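Porin (PDB 5DL7) probably acts as an OprD-type porin, a beta-barrel channel that lets small solutes, possibly vanillate, cross the outer membrane of Acinetobacter baumannii. Local coordinates at residues L240-D245 / F271-Q276; L207-L212 / K233-D238; H266-F271 / S301-D306; T345-G350 / D366-D371. All blocks are in the same frame, centred on the assembly; numbering follows the deposited sequence.

Contact 1: L240-D245 / F271-Q276; sequences LNFLSD and FGLNYQ. With C8E ((hydroxyethyloxy)tri(ethyloxy)octane), chain F.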
# COMPACT_ATOMS: atom_id res chain seq x y z
N LEU A 240 -26.67 -4.92 -12.45
CA LEU A 240 -26.18 -3.96 -11.52
C LEU A 240 -25.58 -4.68 -10.32
O LEU A 240 -26.20 -5.60 -9.80
CB LEU A 240 -27.41 -3.13 -11.12
CG LEU A 240 -27.21 -2.02 -10.12
CD1 LEU A 240 -26.28 -1.01 -10.82
CD2 LEU A 240 -28.50 -1.33 -9.67
N ASN A 241 -24.34 -4.31 -9.96
CA ASN A 241 -23.65 -4.90 -8.84
C ASN A 241 -23.42 -3.81 -7.79
O ASN A 241 -23.22 -2.59 -8.12
CB ASN A 241 -22.32 -5.50 -9.25
CG ASN A 241 -22.45 -6.55 -10.32
OD1 ASN A 241 -23.22 -7.43 -10.13
ND2 ASN A 241 -21.98 -6.27 -11.52
N PHE A 242 -23.55 -4.20 -6.52
CA PHE A 242 -23.32 -3.29 -5.36
C PHE A 242 -22.03 -3.69 -4.70
O PHE A 242 -21.82 -4.82 -4.33
CB PHE A 242 -24.43 -3.44 -4.39
CG PHE A 242 -24.11 -2.82 -3.03
CD1 PHE A 242 -23.88 -1.49 -2.93
CD2 PHE A 242 -24.05 -3.60 -1.91
CE1 PHE A 242 -23.49 -0.87 -1.69
CE2 PHE A 242 -23.72 -3.02 -0.66
CZ PHE A 242 -23.41 -1.65 -0.58
N LEU A 243 -21.05 -2.80 -4.74
CA LEU A 243 -19.71 -3.08 -4.26
C LEU A 243 -19.55 -2.42 -2.86
O LEU A 243 -20.01 -1.27 -2.61
CB LEU A 243 -18.66 -2.53 -5.20
CG LEU A 243 -18.67 -2.79 -6.71
CD1 LEU A 243 -17.34 -2.62 -7.35
CD2 LEU A 243 -19.25 -4.04 -7.08
N SER A 244 -18.78 -3.05 -1.99
CA SER A 244 -18.55 -2.51 -0.60
C SER A 244 -17.18 -2.90 -0.15
O SER A 244 -16.65 -3.98 -0.46
CB SER A 244 -19.69 -2.97 0.42
OG SER A 244 -19.64 -4.39 0.38
N ASP A 245 -16.56 -2.02 0.63
CA ASP A 245 -15.33 -2.33 1.32
C ASP A 245 -15.35 -1.49 2.57
O ASP A 245 -15.31 -0.23 2.45
CB ASP A 245 -14.17 -1.90 0.48
CG ASP A 245 -12.74 -2.34 1.06
OD1 ASP A 245 -12.58 -2.67 2.21
OD2 ASP A 245 -11.88 -2.65 0.19
N PHE A 271 -18.48 2.53 -1.08
CA PHE A 271 -19.68 1.85 -1.56
C PHE A 271 -19.94 2.25 -2.99
O PHE A 271 -19.98 3.44 -3.32
CB PHE A 271 -20.87 2.19 -0.72
CG PHE A 271 -20.65 1.95 0.75
CD1 PHE A 271 -20.78 0.69 1.26
CD2 PHE A 271 -20.20 2.97 1.56
CE1 PHE A 271 -20.55 0.45 2.62
CE2 PHE A 271 -19.96 2.72 2.95
CZ PHE A 271 -20.18 1.46 3.46
N GLY A 272 -20.14 1.30 -3.90
CA GLY A 272 -20.25 1.58 -5.28
C GLY A 272 -21.35 0.84 -6.01
O GLY A 272 -21.86 -0.18 -5.52
N LEU A 273 -21.86 1.46 -7.07
CA LEU A 273 -22.72 0.77 -8.04
C LEU A 273 -21.93 0.60 -9.32
O LEU A 273 -21.49 1.62 -9.93
CB LEU A 273 -23.96 1.64 -8.26
CG LEU A 273 -24.86 1.72 -6.96
CD1 LEU A 273 -26.11 2.53 -7.23
CD2 LEU A 273 -25.42 0.29 -6.74
N ASN A 274 -21.96 -0.62 -9.87
CA ASN A 274 -21.37 -1.05 -11.14
C ASN A 274 -22.40 -1.44 -12.11
O ASN A 274 -23.24 -2.31 -11.81
CB ASN A 274 -20.39 -2.16 -10.84
CG ASN A 274 -19.79 -2.77 -12.09
OD1 ASN A 274 -20.35 -3.71 -12.62
ND2 ASN A 274 -18.74 -2.19 -12.67
N TYR A 275 -22.40 -0.82 -13.31
CA TYR A 275 -23.44 -0.98 -14.33
C TYR A 275 -22.72 -0.79 -15.69
O TYR A 275 -22.12 0.25 -15.95
CB TYR A 275 -24.56 0.08 -14.18
CG TYR A 275 -25.60 -0.03 -15.17
CD1 TYR A 275 -26.56 -1.08 -15.09
CD2 TYR A 275 -25.63 0.81 -16.22
CE1 TYR A 275 -27.57 -1.17 -16.05
CE2 TYR A 275 -26.61 0.72 -17.16
CZ TYR A 275 -27.54 -0.30 -17.06
OH TYR A 275 -28.41 -0.33 -18.05
N GLN A 276 -22.74 -1.80 -16.55
CA GLN A 276 -22.27 -1.71 -17.93
C GLN A 276 -20.78 -1.05 -17.95
O GLN A 276 -20.46 -0.16 -18.80
CB GLN A 276 -23.19 -0.84 -18.73
CG GLN A 276 -24.54 -1.48 -18.94
CD GLN A 276 -25.34 -0.88 -20.02
OE1 GLN A 276 -24.92 0.04 -20.69
NE2 GLN A 276 -26.53 -1.44 -20.26
C1 C8E F . -8.36 7.11 -25.43
C2 C8E F . -9.52 7.45 -24.49
C3 C8E F . -9.10 7.95 -23.08
C4 C8E F . -10.37 8.37 -22.33
C5 C8E F . -10.22 8.88 -20.92
C6 C8E F . -11.39 9.63 -20.39
C7 C8E F . -12.48 8.71 -20.07
C8 C8E F . -13.54 9.43 -19.41
O9 C8E F . -14.21 8.20 -19.48
C10 C8E F . -15.52 7.72 -19.28
C11 C8E F . -15.71 7.05 -20.59
O12 C8E F . -16.90 6.27 -20.86
C13 C8E F . -17.92 6.82 -21.80
C14 C8E F . -18.74 5.73 -22.50
O15 C8E F . -20.19 5.73 -22.24
C16 C8E F . -20.85 4.49 -22.58
C17 C8E F . -22.32 4.42 -22.06
O18 C8E F . -22.75 3.52 -21.01
C19 C8E F . -22.56 2.08 -21.19
C20 C8E F . -21.13 1.74 -21.67
O21 C8E F . -20.43 0.55 -21.31
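A beta hairpin of the barrel wall, strands 240-253 and 263-275, carries this contact, in which N241 and N274, like L243 and G272, face each other as antiparallel hydrogen-bonded pairs. Each pair is closed by two backbone bonds, N241 N to N274 O and back from N274 N to N241 O, both 2.9 Å, with the same exchange between L243 and G272. On the face of N241, L243 and N274, which looks into the barrel, the two amides lie side by side, their planes 20° apart. N241 ND2 donates to N274 OD1 at 3.2 Å; OD1 lies in the amide plane of N241, while the donor is tilted from the carbonyl plane of N274. CG of N274 stands anti to the backbone N (chi1 176°), and its ND2 turns to T279 OG1. The other face, outside the barrel, is mostly apolar. F242 and F271 run side by side, CZ of F242 4.0 Å from CD1 of F271, and L273 CD2 lies at the edge of the F242 ring. S244 CB packs against F271 CD1 at 3.9 Å, while L240 crosses Y275 at about a right angle, CD1 touching CB. Past the strand end, detergent C8E (chain F) donates from O21 to Q276 O at 2.6 Å.

Contact 2: L207-L212 / K233-D238; sequences LKDYRL and KQPLND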
# COMPACT_ATOMS: atom_id res chain seq x y z
N LEU A 207 -17.57 -15.72 1.91
CA LEU A 207 -18.99 -16.05 1.55
C LEU A 207 -19.21 -16.02 0.06
O LEU A 207 -18.23 -15.81 -0.74
CB LEU A 207 -20.01 -15.13 2.22
CG LEU A 207 -19.66 -15.00 3.69
CD1 LEU A 207 -20.70 -14.05 4.33
CD2 LEU A 207 -19.77 -16.42 4.22
N LYS A 208 -20.47 -16.14 -0.37
CA LYS A 208 -20.70 -16.13 -1.80
C LYS A 208 -20.20 -14.81 -2.45
O LYS A 208 -19.40 -14.79 -3.44
CB LYS A 208 -22.23 -16.34 -2.07
CG LYS A 208 -22.45 -16.63 -3.57
CD LYS A 208 -23.88 -17.01 -3.92
CE LYS A 208 -24.81 -15.93 -3.48
NZ LYS A 208 -26.17 -16.38 -3.83
N ASP A 209 -20.75 -13.76 -1.85
CA ASP A 209 -20.54 -12.44 -2.42
C ASP A 209 -19.74 -11.51 -1.50
O ASP A 209 -19.31 -10.45 -1.96
CB ASP A 209 -21.86 -11.83 -2.65
CG ASP A 209 -22.64 -12.46 -3.82
OD1 ASP A 209 -22.10 -13.14 -4.75
OD2 ASP A 209 -23.87 -12.28 -3.73
N TYR A 210 -19.34 -11.94 -0.29
CA TYR A 210 -18.73 -11.13 0.69
C TYR A 210 -17.58 -11.87 1.33
O TYR A 210 -17.57 -13.13 1.41
CB TYR A 210 -19.64 -10.67 1.77
CG TYR A 210 -20.64 -9.68 1.43
CD1 TYR A 210 -21.77 -10.03 0.71
CD2 TYR A 210 -20.34 -8.36 1.56
CE1 TYR A 210 -22.67 -9.04 0.27
CE2 TYR A 210 -21.27 -7.40 1.23
CZ TYR A 210 -22.36 -7.72 0.52
OH TYR A 210 -23.26 -6.77 0.08
N ARG A 211 -16.58 -11.14 1.77
CA ARG A 211 -15.44 -11.67 2.53
C ARG A 211 -15.51 -10.94 3.83
O ARG A 211 -15.57 -9.68 3.84
CB ARG A 211 -14.17 -11.42 1.78
CG ARG A 211 -12.89 -11.74 2.55
CD ARG A 211 -11.61 -11.54 1.71
NE ARG A 211 -11.34 -10.10 1.49
CZ ARG A 211 -10.13 -9.56 1.25
NH1 ARG A 211 -9.14 -10.41 0.95
NH2 ARG A 211 -9.99 -8.25 1.04
N LEU A 212 -15.27 -11.62 4.94
CA LEU A 212 -15.27 -11.01 6.33
C LEU A 212 -13.88 -11.30 6.91
O LEU A 212 -13.36 -12.38 6.71
CB LEU A 212 -16.28 -11.72 7.22
CG LEU A 212 -17.68 -11.80 6.75
CD1 LEU A 212 -18.58 -12.45 7.83
CD2 LEU A 212 -18.33 -10.56 6.22
N LYS A 233 -19.20 -7.89 -3.42
CA LYS A 233 -19.71 -7.54 -4.75
C LYS A 233 -20.96 -8.37 -4.92
O LYS A 233 -20.88 -9.62 -5.06
CB LYS A 233 -18.66 -7.87 -5.80
CG LYS A 233 -19.25 -7.66 -7.21
CD LYS A 233 -18.08 -7.85 -8.22
CE LYS A 233 -18.53 -7.87 -9.67
NZ LYS A 233 -17.42 -8.49 -10.50
N GLN A 234 -22.07 -7.73 -4.73
CA GLN A 234 -23.29 -8.41 -4.67
C GLN A 234 -24.18 -7.98 -5.89
O GLN A 234 -24.54 -6.82 -6.00
CB GLN A 234 -24.04 -7.93 -3.41
CG GLN A 234 -25.40 -8.57 -3.15
CD GLN A 234 -26.07 -7.99 -1.92
OE1 GLN A 234 -25.53 -7.39 -1.05
NE2 GLN A 234 -27.31 -8.25 -1.85
N PRO A 235 -24.67 -8.95 -6.64
CA PRO A 235 -25.55 -8.57 -7.79
C PRO A 235 -26.87 -8.14 -7.24
O PRO A 235 -27.44 -8.93 -6.53
CB PRO A 235 -25.69 -9.85 -8.57
CG PRO A 235 -24.98 -10.93 -7.83
CD PRO A 235 -24.21 -10.37 -6.69
N LEU A 236 -27.40 -6.97 -7.61
CA LEU A 236 -28.77 -6.53 -7.28
C LEU A 236 -29.79 -6.98 -8.35
O LEU A 236 -30.99 -7.03 -8.07
CB LEU A 236 -28.86 -5.04 -7.09
CG LEU A 236 -27.94 -4.43 -6.03
CD1 LEU A 236 -28.00 -2.93 -5.93
CD2 LEU A 236 -28.22 -5.09 -4.68
N ASN A 237 -29.32 -7.18 -9.59
CA ASN A 237 -30.06 -7.82 -10.69
C ASN A 237 -28.97 -8.25 -11.70
O ASN A 237 -27.78 -8.19 -11.39
CB ASN A 237 -31.06 -6.88 -11.34
CG ASN A 237 -30.37 -5.63 -11.89
OD1 ASN A 237 -29.35 -5.70 -12.60
ND2 ASN A 237 -30.92 -4.52 -11.61
N ASP A 238 -29.38 -8.63 -12.89
CA ASP A 238 -28.48 -9.19 -13.92
C ASP A 238 -27.49 -8.22 -14.43
O ASP A 238 -26.44 -8.60 -14.87
CB ASP A 238 -29.34 -9.70 -15.12
CG ASP A 238 -29.78 -11.14 -14.91
OD1 ASP A 238 -29.12 -11.82 -14.08
OD2 ASP A 238 -30.73 -11.60 -15.58
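D209 and Y210 meet K233, Q234 and P235 where the first strand of the hairpin 210-219/223-235 begins and the second ends, at the short-turn rim of the barrel, presumably its periplasmic end. D209 gives up more surface than any other residue here. Its carbonyl O takes the N-H of K233 at 2.9 Å, and this backbone bond ties the turn to the neighbouring strand. The side chain of D209 points toward the segment 233-238: CB sits 3.4 Å from K233 O, and the carboxylate meets the proline ring tip to tip, OD2 3.5 Å from P235 CD. Q234 and Y210 form the other half. CG of Q234 stands anti to the backbone N (chi1 -179°) and the chain runs on extended, which brings the amide to the tyrosine. Y210 OH donates to Q234 OE1 at 2.6 Å, a short bond that lies in the carbonyl plane, with OE1 at the edge of the phenol ring. Ring and amide are strongly turned against each other, their planes 68° apart, and CE1 of Y210 brushes Q234 CB. Beyond the two segments Y210 also packs on F230, F242 and S244, while the backbone of Q234 pairs with F242 of the next strand. The chemistry is therefore mixed: the tyrosine hydroxyl spends its proton on a neutral amide oxygen, whereas the D209 carboxylate touches the segment 233-238 by packing, without a hydrogen bond to it.

Contact 3: H266-F271 / S301-D306; sequences HISGLF and SPVVLD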
# COMPACT_ATOMS: atom_id res chain seq x y z
N HIS A 266 -10.87 3.86 13.89
CA HIS A 266 -10.96 4.43 12.56
C HIS A 266 -11.94 3.60 11.70
O HIS A 266 -11.76 2.36 11.67
CB HIS A 266 -9.56 4.47 11.90
CG HIS A 266 -9.56 5.36 10.69
ND1 HIS A 266 -10.02 4.93 9.48
CD2 HIS A 266 -9.25 6.69 10.55
CE1 HIS A 266 -10.04 5.98 8.67
NE2 HIS A 266 -9.59 7.05 9.30
N ILE A 267 -12.91 4.28 11.12
CA ILE A 267 -13.89 3.52 10.26
C ILE A 267 -13.73 4.11 8.93
O ILE A 267 -13.60 5.32 8.75
CB ILE A 267 -15.30 3.69 10.91
CG1 ILE A 267 -16.28 2.92 10.09
CG2 ILE A 267 -15.68 5.12 10.80
CD1 ILE A 267 -16.03 1.43 10.17
N SER A 268 -13.76 3.26 7.89
CA SER A 268 -13.76 3.71 6.50
C SER A 268 -14.60 2.79 5.65
O SER A 268 -14.69 1.58 5.93
CB SER A 268 -12.36 3.88 5.99
OG SER A 268 -11.53 2.73 6.01
N GLY A 269 -15.24 3.39 4.65
CA GLY A 269 -16.09 2.53 3.75
C GLY A 269 -16.10 3.19 2.38
O GLY A 269 -16.12 4.42 2.22
N LEU A 270 -16.12 2.37 1.39
CA LEU A 270 -16.34 2.76 0.00
C LEU A 270 -17.47 1.90 -0.54
O LEU A 270 -17.40 0.62 -0.45
CB LEU A 270 -15.09 2.55 -0.84
CG LEU A 270 -15.17 3.08 -2.30
CD1 LEU A 270 -15.13 4.60 -2.41
CD2 LEU A 270 -13.95 2.49 -3.04
N PHE A 271 -18.48 2.53 -1.08
CA PHE A 271 -19.68 1.85 -1.56
C PHE A 271 -19.94 2.25 -2.99
O PHE A 271 -19.98 3.44 -3.32
CB PHE A 271 -20.87 2.19 -0.72
CG PHE A 271 -20.65 1.95 0.75
CD1 PHE A 271 -20.78 0.69 1.26
CD2 PHE A 271 -20.20 2.97 1.56
CE1 PHE A 271 -20.55 0.45 2.62
CE2 PHE A 271 -19.96 2.72 2.95
CZ PHE A 271 -20.18 1.46 3.46
N SER A 301 -1.23 4.42 4.77
CA SER A 301 -2.32 4.02 5.72
C SER A 301 -3.18 2.92 5.19
O SER A 301 -3.45 2.82 3.95
CB SER A 301 -3.23 5.29 5.93
OG SER A 301 -4.33 4.91 6.77
N PRO A 302 -3.58 2.00 6.01
CA PRO A 302 -4.37 0.83 5.63
C PRO A 302 -5.86 1.00 5.43
O PRO A 302 -6.55 0.05 5.16
CB PRO A 302 -4.06 -0.19 6.72
CG PRO A 302 -4.03 0.69 7.91
CD PRO A 302 -3.17 1.89 7.43
N VAL A 303 -6.31 2.24 5.49
CA VAL A 303 -7.74 2.56 5.37
C VAL A 303 -8.20 2.48 3.94
O VAL A 303 -7.45 2.34 3.01
CB VAL A 303 -7.95 3.98 5.98
CG1 VAL A 303 -7.51 4.10 7.43
CG2 VAL A 303 -7.34 5.04 5.12
N VAL A 304 -9.53 2.53 3.77
CA VAL A 304 -10.04 2.21 2.47
C VAL A 304 -9.66 3.14 1.38
O VAL A 304 -9.55 2.77 0.23
CB VAL A 304 -11.58 1.95 2.52
CG1 VAL A 304 -12.33 3.16 2.58
CG2 VAL A 304 -12.08 1.41 1.16
N LEU A 305 -9.64 4.40 1.71
CA LEU A 305 -9.32 5.47 0.68
C LEU A 305 -7.80 5.58 0.62
O LEU A 305 -7.15 5.94 1.63
CB LEU A 305 -10.05 6.81 0.98
CG LEU A 305 -11.51 6.72 1.19
CD1 LEU A 305 -12.07 8.12 1.40
CD2 LEU A 305 -12.12 6.07 -0.08
N ASP A 306 -7.16 5.18 -0.45
CA ASP A 306 -5.67 5.13 -0.57
C ASP A 306 -5.20 6.18 -1.59
O ASP A 306 -4.82 5.95 -2.71
CB ASP A 306 -5.23 3.77 -1.08
CG ASP A 306 -5.88 3.39 -2.45
OD1 ASP A 306 -7.12 3.87 -2.91
OD2 ASP A 306 -5.20 2.49 -3.16
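S268 and V304 bring the extended strand 266-271 and the irregular segment 301-306 together, their CA atoms 5.7 Å apart, with no backbone-to-backbone bond between the two. The join is made by a side chain instead: V304 N donates to S268 OG at 3.0 Å, nearly straight with an N-H...O angle of 163°. OG stands between the backbone N and the carbonyl carbon of its own residue (chi1 60°), which is where it meets V304 N. The same serine is pressed by the V304 side chain, whose CG1 stands 3.5 Å from S268 CB, tighter than usual van der Waals contact. CG1 also lies close to the backbone N of G269, while the other branch, CG2, rests 3.8 Å from L270 CB. One residue earlier in the loop, V303 lays CG1 over one face of the H266 imidazole, 3.3 Å from ND1, the two side chains crossing at about a right angle. At the other end L305 CD2 meets L270 CD1 at 4.1 Å. The segment 301-306 belongs to the long loop between strands 278-288 and 318-327, which folds into the barrel against its wall, consistent with the inward-folded loops that narrow the pore in OprD-type channels. R247 of the wall bonds P302 O, and M285 packs beside H266, S268 and V303. In this buried setting the serine oxygen satisfies an amide N-H that lies outside any regular structure, and valine and leucine branches surround it, so between these two segments a single hydrogen bond is set in apolar packing.

Contact 4: T345-G350 / D366-D371; sequences TRYAKG and DSLEFD. With C8E ((hydroxyethyloxy)tri(ethyloxy)octane), chain H.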
# COMPACT_ATOMS: atom_id res chain seq x y z
N THR A 345 -11.23 8.53 -11.92
CA THR A 345 -11.11 9.89 -11.21
C THR A 345 -11.85 9.85 -9.88
O THR A 345 -12.84 9.23 -9.71
CB THR A 345 -11.59 11.10 -12.08
OG1 THR A 345 -11.37 12.37 -11.49
CG2 THR A 345 -13.09 11.01 -12.47
N ARG A 346 -11.32 10.60 -8.90
CA ARG A 346 -11.84 10.62 -7.58
C ARG A 346 -11.49 11.86 -6.86
O ARG A 346 -10.49 12.52 -7.29
CB ARG A 346 -11.32 9.43 -6.83
CG ARG A 346 -9.84 9.34 -6.67
CD ARG A 346 -9.48 8.05 -5.87
NE ARG A 346 -8.03 7.90 -5.79
CZ ARG A 346 -7.43 7.00 -5.05
NH1 ARG A 346 -8.10 6.02 -4.36
NH2 ARG A 346 -6.08 6.95 -5.11
N TYR A 347 -12.30 12.29 -5.94
CA TYR A 347 -12.06 13.49 -5.17
C TYR A 347 -12.28 13.06 -3.69
O TYR A 347 -13.29 12.43 -3.38
CB TYR A 347 -13.03 14.55 -5.52
CG TYR A 347 -12.94 15.80 -4.62
CD1 TYR A 347 -11.87 16.74 -4.73
CD2 TYR A 347 -13.93 16.08 -3.63
CE1 TYR A 347 -11.81 17.87 -3.90
CE2 TYR A 347 -13.86 17.22 -2.82
CZ TYR A 347 -12.81 18.07 -2.93
OH TYR A 347 -12.75 19.18 -2.14
N ALA A 348 -11.48 13.58 -2.83
CA ALA A 348 -11.72 13.47 -1.37
C ALA A 348 -11.49 14.80 -0.64
O ALA A 348 -10.56 15.52 -1.05
CB ALA A 348 -10.78 12.40 -0.79
N LYS A 349 -12.31 15.09 0.34
CA LYS A 349 -11.99 16.12 1.23
C LYS A 349 -12.02 15.66 2.67
O LYS A 349 -12.92 14.94 3.07
CB LYS A 349 -13.00 17.22 1.06
CG LYS A 349 -14.36 17.03 1.37
CD LYS A 349 -15.10 18.42 1.47
CE LYS A 349 -16.41 18.45 2.24
NZ LYS A 349 -17.78 18.31 1.63
N GLY A 350 -10.98 16.09 3.36
CA GLY A 350 -10.86 15.83 4.80
C GLY A 350 -10.97 17.08 5.62
O GLY A 350 -10.43 18.14 5.23
N ASP A 366 -7.65 18.39 0.65
CA ASP A 366 -8.45 17.79 -0.44
C ASP A 366 -7.58 17.35 -1.57
O ASP A 366 -6.46 17.85 -1.75
CB ASP A 366 -9.67 18.58 -0.84
CG ASP A 366 -9.42 19.84 -1.65
OD1 ASP A 366 -8.27 20.30 -1.80
OD2 ASP A 366 -10.43 20.44 -2.18
N SER A 367 -8.07 16.38 -2.31
CA SER A 367 -7.36 15.83 -3.49
C SER A 367 -8.33 15.57 -4.63
O SER A 367 -9.36 14.90 -4.39
CB SER A 367 -6.83 14.44 -3.13
OG SER A 367 -5.78 14.42 -2.19
N LEU A 368 -7.93 16.00 -5.78
CA LEU A 368 -8.59 15.59 -7.07
C LEU A 368 -7.57 14.74 -7.82
O LEU A 368 -6.51 15.24 -8.13
CB LEU A 368 -9.09 16.77 -7.92
CG LEU A 368 -9.77 16.39 -9.26
CD1 LEU A 368 -11.07 15.52 -8.93
CD2 LEU A 368 -10.09 17.71 -9.90
N GLU A 369 -7.92 13.51 -8.11
CA GLU A 369 -7.06 12.61 -8.84
C GLU A 369 -7.65 12.05 -10.13
O GLU A 369 -8.83 11.89 -10.28
CB GLU A 369 -6.70 11.35 -8.08
CG GLU A 369 -6.08 11.71 -6.70
CD GLU A 369 -5.49 10.45 -5.99
OE1 GLU A 369 -5.63 9.30 -6.44
OE2 GLU A 369 -4.90 10.72 -4.88
N PHE A 370 -6.75 11.78 -11.04
CA PHE A 370 -6.97 11.11 -12.35
C PHE A 370 -6.01 9.97 -12.54
O PHE A 370 -4.88 10.09 -12.17
CB PHE A 370 -6.79 12.06 -13.53
CG PHE A 370 -7.73 13.15 -13.49
CD1 PHE A 370 -9.01 12.96 -14.01
CD2 PHE A 370 -7.44 14.38 -12.87
CE1 PHE A 370 -10.03 13.95 -14.00
CE2 PHE A 370 -8.43 15.42 -12.86
CZ PHE A 370 -9.74 15.17 -13.39
N ASP A 371 -6.52 8.81 -13.07
CA ASP A 371 -5.74 7.59 -13.22
C ASP A 371 -6.17 6.99 -14.55
O ASP A 371 -7.29 6.63 -14.66
CB ASP A 371 -6.07 6.70 -12.04
CG ASP A 371 -5.31 5.41 -11.97
OD1 ASP A 371 -4.51 5.03 -12.82
OD2 ASP A 371 -5.37 4.75 -10.85
C1 C8E H . -13.92 13.48 -9.51
C2 C8E H . -15.01 12.54 -9.20
C3 C8E H . -16.03 12.63 -10.27
C4 C8E H . -17.29 11.97 -9.82
C5 C8E H . -18.29 11.60 -10.86
C6 C8E H . -19.78 11.69 -10.54
C7 C8E H . -20.59 10.62 -11.29
C8 C8E H . -22.13 10.81 -11.50
O9 C8E H . -22.54 9.66 -12.29
C10 C8E H . -23.87 9.49 -12.83
C11 C8E H . -23.82 8.70 -14.15
O12 C8E H . -22.78 7.67 -14.17
C13 C8E H . -22.74 6.80 -15.32
C14 C8E H . -23.87 5.77 -15.29
O15 C8E H . -23.82 4.95 -16.44
C16 C8E H . -25.06 4.87 -17.22
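E369 offers two oxygens, each gripped by a pair of donors from the facing strand. Its carboxylate OE1 takes both NE and NH2 of R346 in a salt bridge, at 2.9 and 2.7 Å, the two nitrogens approaching from the same face of the carboxylate and holding OE1 in the guanidinium plane. The two side chains run side by side, but guanidinium and carboxylate are turned 71° apart. Its main-chain O accepts from R346 N at 3.1 Å and from T345 OG1 at 2.9 Å, these two on opposite faces of the carbonyl plane. OG1 of T345, anti to the backbone N (chi1 -175°), also lies over one face of the F370 ring, 3.3 Å from CE1. On the outer face of the wall, which carries T345, Y347, L368 and F370, Y347 OH donates at 2.6 Å to the anti lone pair of D366 OD2. L368 CD1 packs on Y347 CB and touches C1 of the detergent C8E (chain H) at 3.6 Å. Within the antiparallel hairpin 341-353/363-375, strand 318-327 flanks one side, bonding the backbones of T345, Y347 and K349, and strand 384-395 the other, whose R394 gives D366 OD2 a second partner. The inner face meets the loop between strands 278-288 and 318-327: F307 forms a cation-pi contact with R346, D306 pairs with R346 NH1, and M308 N bonds E369 OE2.

Contacts 1 and 2 lie on neighbouring hairpins, centres about 10 Å apart, joined where F242 N meets Q234 O at 2.9 Å. Contact 3 continues along the strand that contact 1 uses: they share F271, D245 O lies 2.9 Å from L270 N, and D245 packs on V304. From there the loop segment 301-306 reaches across to contact 4, where D306 OD1 forms a salt bridge with R346 NH1 at 2.8 Å. The loop thus links two separate hairpins of the wall. Contacts 2 and 4 are farthest apart, centres about 27 Å. All four lie away from the calcium sites; detergent molecules touch contacts 1 and 4.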